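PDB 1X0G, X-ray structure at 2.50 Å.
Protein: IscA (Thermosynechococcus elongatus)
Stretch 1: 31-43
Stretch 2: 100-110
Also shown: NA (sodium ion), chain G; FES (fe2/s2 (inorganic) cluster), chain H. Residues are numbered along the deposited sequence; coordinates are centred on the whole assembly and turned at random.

Stretch 1, residues 31-43: QVQPSECGDWRYD
Stretch 2, residues 100-110: TCGCGMAFRVS

Stretch 1 forms a hairpin, strand 31-34 and strand 40-43 joined by a loop, and strand 106-108 of stretch 2 packs antiparallel against its second arm (137° between axes), burying 649 Å² in all. Within the hairpin, Gln31 and Gln33 pair with Asp43 and Arg41 through backbone hydrogen bonds. Val32 (chi1 m) points toward stretch 2, its CG1 4.3 Å from Phe107 CZ at the ring edge.

In the loop, Ser35 (t) donates a very short hydrogen bond from OG to Cys37 O (2.4 Å). Its backbone O, with those of Glu36 and Gly38, binds sodium. Cys37 (m, phi/psi -91/130) lays its CB 3.8 Å from both Cys101 CB and Ala106 CB, while its SG binds FE2 of the cluster at 2.2 Å. The single methyl of Ala106 fits here, its CB 3.1 Å from Cys37 O. Across the cluster, Cys101 SG (p) and Cys103 SG (p), from a type I turn spanning Cys101 to Gly104, bind FE1 at 2.4 and 2.3 Å.

Gly38 (55/-141) has a positive phi that favours glycine, and an ideal CB would lie 3.1 Å from Phe107 C; its CA sits 3.4 Å from Arg108 NE. Asp39 (-112/-43, m) makes two hydrogen bonds, N to Phe107 O (3.1 Å) and, its carboxylate accepting, OD2 from Val109 N (3.3 Å).

Extended Trp40 (-132/135) and Phe107 (-140/155) form a hydrogen-bonded pair: Trp40 N to Phe107 O, 3.1 Å, and Phe107 N to Trp40 O, 3.0 Å. Their side chains share one sheet face, where Trp40 CB (m) lies over the Phe107 ring (p), 4.2 Å from its centroid. Arg41 (t, -100/140) and Ala106 (-121/148), also extended, pair without hydrogen bonds, CA to CA 4.3 Å, side chains on the other face; Met105 CB lies over one face of the Arg41 guanidinium, 4.0 Å from Arg41 NH1. Tyr42 N donates a hydrogen bond to Met105 O (3.3 Å), and its ring (m) lies near parallel to that of Phe107, slid apart, centroids separated by 4.9 Å. Phe107, with the largest covered area (112 Å²), thus contacts Val32, Trp40 and Tyr42 through one broad apolar ring.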

ATOM      1  N   GLN C  31      -7.482  14.186   5.512  1.00 64.14           N
ATOM      2  CA  GLN C  31      -6.759  12.970   5.896  1.00 65.13           C
ATOM      3  C   GLN C  31      -5.922  12.585   4.665  1.00 66.24           C
ATOM      4  O   GLN C  31      -6.002  13.331   3.655  1.00 67.66           O
ATOM      5  CB  GLN C  31      -7.721  11.911   6.378  1.00 63.42           C
ATOM      6  CG  GLN C  31      -8.352  11.072   5.348  1.00 64.33           C
ATOM      7  CD  GLN C  31      -9.299  10.055   5.949  1.00 69.42           C
ATOM      8  OE1 GLN C  31      -9.312   9.847   7.167  1.00 73.99           O
ATOM      9  NE2 GLN C  31     -10.124   9.442   5.122  1.00 70.84           N
ATOM     10  N   VAL C  32      -5.146  11.490   4.720  1.00 65.30           N
ATOM     11  CA  VAL C  32      -4.423  10.991   3.549  1.00 64.28           C
ATOM     12  C   VAL C  32      -4.836   9.605   3.206  1.00 63.15           C
ATOM     13  O   VAL C  32      -5.456   8.954   3.982  1.00 63.52           O
ATOM     14  CB  VAL C  32      -2.895  10.904   3.811  1.00 65.33           C
ATOM     15  CG1 VAL C  32      -2.351  12.201   4.145  1.00 63.66           C
ATOM     16  CG2 VAL C  32      -2.578   9.909   4.917  1.00 61.59           C
ATOM     17  N   GLN C  33      -4.397   9.093   2.073  1.00 63.41           N
ATOM     18  CA  GLN C  33      -4.784   7.752   1.628  1.00 63.52           C
ATOM     19  C   GLN C  33      -3.607   7.266   0.823  1.00 61.50           C
ATOM     20  O   GLN C  33      -3.058   8.055   0.113  1.00 64.11           O
ATOM     21  CB  GLN C  33      -5.827   7.978   0.626  1.00 63.81           C
ATOM     22  CG  GLN C  33      -6.971   7.106   0.717  1.00 76.74           C
ATOM     23  CD  GLN C  33      -7.424   6.703  -0.733  1.00 92.20           C
ATOM     24  OE1 GLN C  33      -7.544   7.613  -1.639  1.00 95.87           O
ATOM     25  NE2 GLN C  33      -7.663   5.339  -0.974  1.00 91.97           N
ATOM     26  N   PRO C  34      -3.192   6.012   0.907  1.00 59.12           N
ATOM     27  CA  PRO C  34      -2.067   5.556   0.119  1.00 58.05           C
ATOM     28  C   PRO C  34      -2.284   5.906  -1.326  1.00 59.76           C
ATOM     29  O   PRO C  34      -3.412   5.967  -1.743  1.00 60.05           O
ATOM     30  CB  PRO C  34      -2.167   4.046   0.197  1.00 58.22           C
ATOM     31  CG  PRO C  34      -2.892   3.788   1.487  1.00 58.71           C
ATOM     32  CD  PRO C  34      -3.769   4.953   1.752  1.00 59.00           C
ATOM     33  N   SER C  35      -1.224   6.110  -2.113  1.00 60.20           N
ATOM     34  CA  SER C  35      -1.355   6.705  -3.416  1.00 60.24           C
ATOM     35  C   SER C  35      -0.530   5.949  -4.472  1.00 60.78           C
ATOM     36  O   SER C  35       0.500   5.365  -4.200  1.00 61.24           O
ATOM     37  CB  SER C  35      -0.913   8.140  -3.347  1.00 60.73           C
ATOM     38  OG  SER C  35      -0.949   8.682  -4.657  1.00 64.69           O
ATOM     39  N   GLU C  36      -1.025   5.866  -5.679  1.00 61.52           N
ATOM     40  CA  GLU C  36      -0.199   5.284  -6.705  1.00 62.33           C
ATOM     41  C   GLU C  36       0.856   6.344  -7.036  1.00 63.31           C
ATOM     42  O   GLU C  36       1.960   5.987  -7.309  1.00 65.52           O
ATOM     43  CB  GLU C  36      -0.994   4.867  -7.959  1.00 62.39           C
ATOM     44  CG  GLU C  36      -2.091   3.898  -7.751  1.00 60.02           C
ATOM     45  CD  GLU C  36      -1.612   2.495  -7.966  1.00 61.13           C
ATOM     46  OE1 GLU C  36      -1.184   2.217  -9.099  1.00 60.33           O
ATOM     47  OE2 GLU C  36      -1.674   1.640  -7.028  1.00 63.74           O
ATOM     48  N   CYS C  37       0.550   7.633  -7.032  1.00 63.49           N
ATOM     49  CA  CYS C  37       1.609   8.606  -7.223  1.00 63.54           C
ATOM     50  C   CYS C  37       2.135   8.967  -5.848  1.00 63.59           C
ATOM     51  O   CYS C  37       1.385   9.294  -4.921  1.00 65.78           O
ATOM     52  CB  CYS C  37       1.151   9.852  -8.012  1.00 63.48           C
ATOM     53  SG  CYS C  37       0.612   9.329  -9.714  1.00 68.95           S
ATOM     54  N   GLY C  38       3.437   8.899  -5.712  1.00 62.51           N
ATOM     55  CA  GLY C  38       4.041   9.129  -4.469  1.00 60.25           C
ATOM     56  C   GLY C  38       3.457   8.215  -3.452  1.00 59.58           C
ATOM     57  O   GLY C  38       3.180   7.031  -3.706  1.00 58.40           O
ATOM     58  N   ASP C  39       3.267   8.765  -2.271  1.00 59.90           N
ATOM     59  CA  ASP C  39       2.960   7.845  -1.182  1.00 61.20           C
ATOM     60  C   ASP C  39       1.554   8.033  -0.722  1.00 60.07           C
ATOM     61  O   ASP C  39       0.878   7.090  -0.439  1.00 59.32           O
ATOM     62  CB  ASP C  39       3.894   8.036   0.036  1.00 60.62           C
ATOM     63  CG  ASP C  39       5.308   7.494  -0.172  1.00 64.46           C
ATOM     64  OD1 ASP C  39       5.640   6.390  -0.736  1.00 62.69           O
ATOM     65  OD2 ASP C  39       6.104   8.282   0.340  1.00 72.84           O
ATOM     66  N   TRP C  40       1.151   9.279  -0.590  1.00 59.98           N
ATOM     67  CA  TRP C  40      -0.080   9.593   0.093  1.00 61.42           C
ATOM     68  C   TRP C  40      -0.813  10.543  -0.819  1.00 63.04           C
ATOM     69  O   TRP C  40      -0.170  11.417  -1.410  1.00 65.11           O
ATOM     70  CB  TRP C  40       0.238  10.273   1.421  1.00 59.44           C
ATOM     71  CG  TRP C  40       0.937   9.398   2.441  1.00 58.13           C
ATOM     72  CD1 TRP C  40       2.259   9.521   2.874  1.00 59.10           C
ATOM     73  CD2 TRP C  40       0.406   8.280   3.156  1.00 55.00           C
ATOM     74  NE1 TRP C  40       2.534   8.579   3.805  1.00 57.94           N
ATOM     75  CE2 TRP C  40       1.421   7.816   4.021  1.00 56.42           C
ATOM     76  CE3 TRP C  40      -0.843   7.680   3.216  1.00 56.83           C
ATOM     77  CZ2 TRP C  40       1.248   6.714   4.872  1.00 57.80           C
ATOM     78  CZ3 TRP C  40      -1.018   6.567   4.052  1.00 57.50           C
ATOM     79  CH2 TRP C  40       0.025   6.104   4.878  1.00 58.90           C
ATOM     80  N   ARG C  41      -2.103  10.339  -1.015  1.00 63.82           N
ATOM     81  CA  ARG C  41      -2.961  11.335  -1.658  1.00 64.59           C
ATOM     82  C   ARG C  41      -3.666  12.029  -0.540  1.00 64.17           C
ATOM     83  O   ARG C  41      -4.026  11.388   0.460  1.00 64.65           O
ATOM     84  CB  ARG C  41      -3.983  10.613  -2.490  1.00 65.80           C
ATOM     85  CG  ARG C  41      -4.650  11.349  -3.699  1.00 69.40           C
ATOM     86  CD  ARG C  41      -6.105  11.002  -3.536  1.00 76.43           C
ATOM     87  NE  ARG C  41      -7.159  11.773  -4.200  1.00 80.73           N
ATOM     88  CZ  ARG C  41      -7.218  12.035  -5.512  1.00 86.20           C
ATOM     89  NH1 ARG C  41      -6.205  11.670  -6.350  1.00 84.77           N
ATOM     90  NH2 ARG C  41      -8.303  12.689  -5.994  1.00 87.48           N
ATOM     91  N   TYR C  42      -3.826  13.341  -0.641  1.00 64.40           N
ATOM     92  CA  TYR C  42      -4.717  14.029   0.279  1.00 64.94           C
ATOM     93  C   TYR C  42      -6.120  13.589   0.058  1.00 66.56           C
ATOM     94  O   TYR C  42      -6.543  13.238  -1.101  1.00 67.49           O
ATOM     95  CB  TYR C  42      -4.759  15.483  -0.026  1.00 66.27           C
ATOM     96  CG  TYR C  42      -3.476  16.089   0.164  1.00 65.41           C
ATOM     97  CD1 TYR C  42      -2.648  16.292  -0.912  1.00 63.46           C
ATOM     98  CD2 TYR C  42      -3.058  16.443   1.441  1.00 65.43           C
ATOM     99  CE1 TYR C  42      -1.393  16.767  -0.737  1.00 65.29           C
ATOM    100  CE2 TYR C  42      -1.787  16.959   1.617  1.00 67.94           C
ATOM    101  CZ  TYR C  42      -0.964  17.090   0.518  1.00 61.25           C
ATOM    102  OH  TYR C  42       0.265  17.603   0.681  1.00 67.93           O
ATOM    103  N   ASP C  43      -6.890  13.642   1.124  1.00 66.93           N
ATOM    104  CA  ASP C  43      -8.306  13.390   0.979  1.00 68.82           C
ATOM    105  C   ASP C  43      -9.130  14.423   1.762  1.00 68.87           C
ATOM    106  O   ASP C  43      -8.993  14.622   3.032  1.00 70.15           O
ATOM    107  CB  ASP C  43      -8.607  11.984   1.426  1.00 71.04           C
ATOM    108  CG  ASP C  43     -10.081  11.725   1.456  1.00 78.53           C
ATOM    109  OD1 ASP C  43     -10.528  10.869   0.655  1.00 87.82           O
ATOM    110  OD2 ASP C  43     -10.826  12.419   2.227  1.00 88.09           O
ATOM    111  N   THR C 100       6.465  15.854  -4.676  1.00 67.57           N
ATOM    112  CA  THR C 100       5.105  16.046  -4.866  1.00 67.57           C
ATOM    113  C   THR C 100       4.900  15.489  -6.246  1.00 67.35           C
ATOM    114  O   THR C 100       5.797  15.614  -7.031  1.00 67.29           O
ATOM    115  CB  THR C 100       4.943  17.490  -4.737  1.00 67.56           C
ATOM    116  OG1 THR C 100       4.333  17.720  -3.465  1.00 68.56           O
ATOM    117  CG2 THR C 100       4.174  18.068  -5.898  1.00 68.83           C
ATOM    118  N   CYS C 101       3.803  14.794  -6.550  1.00 67.70           N
ATOM    119  CA  CYS C 101       3.619  14.305  -7.947  1.00 67.91           C
ATOM    120  C   CYS C 101       3.396  15.416  -8.941  1.00 69.41           C
ATOM    121  O   CYS C 101       3.168  16.580  -8.560  1.00 67.57           O
ATOM    122  CB  CYS C 101       2.406  13.436  -8.064  1.00 68.37           C
ATOM    123  SG  CYS C 101       0.982  14.407  -7.717  1.00 63.82           S
ATOM    124  N   GLY C 102       3.460  15.044 -10.232  1.00 72.10           N
ATOM    125  CA  GLY C 102       3.116  15.958 -11.333  1.00 74.11           C
ATOM    126  C   GLY C 102       1.836  16.814 -11.181  1.00 76.37           C
ATOM    127  O   GLY C 102       1.854  17.978 -11.555  1.00 78.13           O
ATOM    128  N   CYS C 103       0.731  16.281 -10.640  1.00 76.73           N
ATOM    129  CA  CYS C 103      -0.588  16.962 -10.678  1.00 76.45           C
ATOM    130  C   CYS C 103      -0.923  17.578  -9.318  1.00 76.64           C
ATOM    131  O   CYS C 103      -1.960  18.190  -9.119  1.00 76.24           O
ATOM    132  CB  CYS C 103      -1.672  15.941 -11.069  1.00 75.87           C
ATOM    133  SG  CYS C 103      -2.302  15.082  -9.618  1.00 78.58           S
ATOM    134  N   GLY C 104      -0.042  17.348  -8.351  1.00 77.54           N
ATOM    135  CA  GLY C 104      -0.114  17.988  -7.041  1.00 76.48           C
ATOM    136  C   GLY C 104      -0.958  17.266  -6.001  1.00 75.98           C
ATOM    137  O   GLY C 104      -0.870  17.614  -4.810  1.00 76.64           O
ATOM    138  N   MET C 105      -1.787  16.302  -6.416  1.00 74.37           N
ATOM    139  CA  MET C 105      -2.692  15.670  -5.467  1.00 73.39           C
ATOM    140  C   MET C 105      -1.949  14.788  -4.467  1.00 71.58           C
ATOM    141  O   MET C 105      -2.421  14.537  -3.367  1.00 70.15           O
ATOM    142  CB  MET C 105      -3.808  14.879  -6.185  1.00 75.85           C
ATOM    143  CG  MET C 105      -4.796  15.743  -7.106  1.00 81.88           C
ATOM    144  SD  MET C 105      -5.426  17.247  -6.254  1.00 99.11           S
ATOM    145  CE  MET C 105      -4.356  18.632  -6.751  1.00 97.34           C
ATOM    146  N   ALA C 106      -0.782  14.328  -4.866  1.00 69.74           N
ATOM    147  CA  ALA C 106      -0.074  13.319  -4.155  1.00 69.01           C
ATOM    148  C   ALA C 106       1.312  13.807  -3.701  1.00 69.19           C
ATOM    149  O   ALA C 106       1.999  14.549  -4.436  1.00 69.82           O
ATOM    150  CB  ALA C 106       0.090  12.114  -5.110  1.00 69.25           C
ATOM    151  N   PHE C 107       1.790  13.325  -2.562  1.00 68.14           N
ATOM    152  CA  PHE C 107       3.174  13.584  -2.202  1.00 68.55           C
ATOM    153  C   PHE C 107       3.911  12.421  -1.576  1.00 71.00           C
ATOM    154  O   PHE C 107       3.276  11.560  -1.006  1.00 71.74           O
ATOM    155  CB  PHE C 107       3.205  14.677  -1.229  1.00 66.82           C
ATOM    156  CG  PHE C 107       2.524  14.354   0.027  1.00 63.99           C
ATOM    157  CD1 PHE C 107       3.255  14.089   1.163  1.00 65.49           C
ATOM    158  CD2 PHE C 107       1.157  14.354   0.104  1.00 60.06           C
ATOM    159  CE1 PHE C 107       2.638  13.849   2.383  1.00 60.79           C
ATOM    160  CE2 PHE C 107       0.540  14.079   1.260  1.00 63.02           C
ATOM    161  CZ  PHE C 107       1.272  13.843   2.432  1.00 62.24           C
ATOM    162  N   ARG C 108       5.252  12.374  -1.686  1.00 73.45           N
ATOM    163  CA  ARG C 108       6.043  11.368  -0.888  1.00 75.12           C
ATOM    164  C   ARG C 108       6.614  12.024   0.337  1.00 75.40           C
ATOM    165  O   ARG C 108       6.695  13.238   0.360  1.00 75.14           O
ATOM    166  CB  ARG C 108       7.110  10.562  -1.682  1.00 75.71           C
ATOM    167  CG  ARG C 108       7.468  11.011  -3.106  1.00 77.56           C
ATOM    168  CD  ARG C 108       8.238   9.950  -3.851  1.00 80.31           C
ATOM    169  NE  ARG C 108       7.402   9.171  -4.778  1.00 87.07           N
ATOM    170  CZ  ARG C 108       7.797   8.702  -5.986  1.00 90.23           C
ATOM    171  NH1 ARG C 108       9.040   8.920  -6.452  1.00 88.85           N
ATOM    172  NH2 ARG C 108       6.935   8.028  -6.764  1.00 89.39           N
ATOM    173  N   VAL C 109       6.919  11.260   1.383  1.00 76.24           N
ATOM    174  CA  VAL C 109       7.727  11.825   2.516  1.00 77.61           C
ATOM    175  C   VAL C 109       9.132  11.222   2.612  1.00 78.12           C
ATOM    176  O   VAL C 109       9.443  10.236   1.925  1.00 78.12           O
ATOM    177  CB  VAL C 109       7.055  11.704   3.871  1.00 77.34           C
ATOM    178  CG1 VAL C 109       6.084  12.834   4.050  1.00 77.73           C
ATOM    179  CG2 VAL C 109       6.367  10.368   3.977  1.00 77.58           C
ATOM    180  N   SER C 110       9.980  11.784   3.458  1.00 79.08           N
ATOM    181  CA  SER C 110      11.384  11.359   3.415  1.00 80.55           C
ATOM    182  C   SER C 110      11.559   9.940   3.941  1.00 80.52           C
ATOM    183  O   SER C 110      10.850   9.536   4.836  1.00 80.44           O
ATOM    184  CB  SER C 110      12.244  12.310   4.220  1.00 80.90           C
ATOM    185  OG  SER C 110      11.765  12.320   5.554  1.00 84.38           O
TER
HETATM  186 NA    NA G1001       2.772   4.705  -4.982  1.00 55.56          NA
HETATM  187 FE1  FES H1500      -0.618  13.567  -9.228  1.00 67.88          FE
HETATM  188 FE2  FES H1500      -0.635  10.997 -10.369  1.00 70.14          FE
HETATM  189  S1  FES H1500       0.582  12.713 -10.722  1.00 65.48           S
HETATM  190  S2  FES H1500      -1.602  11.672  -8.622  1.00 62.78           S
HETATM  191  O   HOH W   1       1.735  18.072  -1.477  1.00 63.76           O
HETATM  192  O   HOH W   2       2.270   3.027  -6.219  1.00 56.61           O